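Side-chain contact in F5/8 type C domain protein (Clostridium perfringens, PDB 7JRM), which probably binds carbohydrate as a non-catalytic region of ZmpB, an O-glycopeptidase that recognises and cleaves mucins: residues K26-T31 with V59-T64. Numbering follows the deposited sequence.
Sequences KGITAT and VVYSVT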
# COMPACT_ATOMS: atom_id res chain seq x y z
N LYS A 26 26.21 -11.68 -3.54
CA LYS A 26 26.91 -10.84 -2.59
C LYS A 26 27.93 -11.66 -1.82
O LYS A 26 27.59 -12.66 -1.18
CB LYS A 26 25.91 -10.19 -1.63
CG LYS A 26 26.55 -9.45 -0.46
CD LYS A 26 27.49 -8.36 -0.94
CE LYS A 26 27.56 -7.22 0.06
NZ LYS A 26 28.23 -6.02 -0.51
N GLY A 27 29.20 -11.24 -1.88
CA GLY A 27 30.26 -11.92 -1.16
C GLY A 27 30.86 -13.11 -1.87
O GLY A 27 31.70 -13.80 -1.27
N ILE A 28 30.48 -13.37 -3.11
CA ILE A 28 31.01 -14.50 -3.87
C ILE A 28 32.20 -14.03 -4.69
O ILE A 28 32.10 -13.06 -5.46
CB ILE A 28 29.93 -15.12 -4.77
CG1 ILE A 28 28.76 -15.63 -3.93
CG2 ILE A 28 30.51 -16.24 -5.61
CD1 ILE A 28 29.14 -16.74 -2.97
N THR A 29 33.34 -14.70 -4.52
CA THR A 29 34.56 -14.38 -5.25
C THR A 29 35.14 -15.65 -5.85
O THR A 29 34.96 -16.75 -5.31
CB THR A 29 35.60 -13.70 -4.36
OG1 THR A 29 35.85 -14.51 -3.20
CG2 THR A 29 35.11 -12.32 -3.92
N ALA A 30 35.86 -15.50 -6.96
CA ALA A 30 36.48 -16.63 -7.64
C ALA A 30 37.78 -16.15 -8.27
O ALA A 30 37.77 -15.29 -9.15
CB ALA A 30 35.55 -17.22 -8.70
N THR A 31 38.90 -16.72 -7.81
CA THR A 31 40.22 -16.36 -8.31
C THR A 31 40.95 -17.61 -8.78
O THR A 31 40.75 -18.70 -8.23
CB THR A 31 41.05 -15.64 -7.24
OG1 THR A 31 41.28 -16.53 -6.14
CG2 THR A 31 40.34 -14.39 -6.75
N VAL A 59 22.58 -22.09 -1.34
CA VAL A 59 22.95 -21.79 -2.72
C VAL A 59 24.34 -22.37 -2.98
O VAL A 59 25.25 -22.19 -2.16
CB VAL A 59 22.93 -20.28 -3.01
CG1 VAL A 59 23.12 -20.03 -4.50
CG2 VAL A 59 21.64 -19.65 -2.52
N VAL A 60 24.50 -23.04 -4.12
CA VAL A 60 25.78 -23.61 -4.54
C VAL A 60 26.27 -22.83 -5.75
O VAL A 60 25.49 -22.50 -6.65
CB VAL A 60 25.65 -25.11 -4.87
CG1 VAL A 60 27.03 -25.72 -5.11
CG2 VAL A 60 24.93 -25.84 -3.74
N TYR A 61 27.57 -22.53 -5.77
CA TYR A 61 28.18 -21.71 -6.81
C TYR A 61 29.28 -22.49 -7.50
O TYR A 61 30.07 -23.19 -6.84
CB TYR A 61 28.74 -20.41 -6.22
CG TYR A 61 27.73 -19.59 -5.46
CD1 TYR A 61 27.42 -19.89 -4.14
CD2 TYR A 61 27.09 -18.51 -6.05
CE1 TYR A 61 26.49 -19.14 -3.43
CE2 TYR A 61 26.16 -17.75 -5.36
CZ TYR A 61 25.87 -18.07 -4.05
OH TYR A 61 24.95 -17.33 -3.35
N SER A 62 29.34 -22.37 -8.82
CA SER A 62 30.35 -23.06 -9.62
C SER A 62 30.85 -22.12 -10.71
O SER A 62 30.10 -21.29 -11.23
CB SER A 62 29.79 -24.35 -10.25
OG SER A 62 30.84 -25.20 -10.67
N VAL A 63 32.13 -22.27 -11.06
CA VAL A 63 32.76 -21.44 -12.08
C VAL A 63 33.71 -22.31 -12.90
O VAL A 63 34.24 -23.31 -12.42
CB VAL A 63 33.52 -20.25 -11.44
CG1 VAL A 63 34.83 -20.70 -10.82
CG2 VAL A 63 33.76 -19.16 -12.48
N THR A 64 33.89 -21.92 -14.16
CA THR A 64 34.79 -22.61 -15.08
C THR A 64 35.81 -21.61 -15.63
O THR A 64 35.45 -20.49 -16.00
CB THR A 64 34.03 -23.26 -16.23
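Ile-28 lays its side chain over one face of the Tyr-61 ring, a CH-pi contact in which the terminal methyl CD1 sits almost above the ring centre. CD1 is 3.6 Å from the centroid of the Tyr-61 ring, and the line between them leans only 11° from the ring normal. The nearest single atom to that methyl is CE1 of Tyr-61, at 3.6 Å. One carbon back, CG1 of Ile-28 lies over the same face, displaced toward CE2 of Tyr-61 (3.6 Å), so both carbons of the ethyl arm rest on the ring. CG2 of Ile-28, the other branch, only brushes the ring near CD2 of Tyr-61, at 4.1 Å. With CG1 beside the backbone N of Ile-28 (chi1 -60°) and the chain bent again at chi2, the methyl turns back over the ring.

A looser, purely apolar pair follows two residues along each chain: CB of Ala-30 meets CG1 of Val-63 at 4.1 Å. A chi1 of 76° places that methyl of Val-63 between the backbone N and carbonyl carbon, on the side facing Ala-30.

No hydrogen bond links the two segments. The phenol is instead held by other neighbours: Tyr-61 OH is hydrogen-bonded to Leu-24 O and to Arg-75 NE, which satisfies the buried oxygen and probably fixes the tilt of the ring under Ile-28. Lys-26 O takes a bond from NH2 of the same arginine.

The contact is a small part of the hydrophobic core of an Ig-like beta-sandwich, joining its two sheets face to face. Strand 29-32 lies between strands 8-10 and 36-37, while strand 55-64 lies between strands 70-79 and 43-47; Val-42, just before strand 43-47, packs against both Ile-28 and Ala-30.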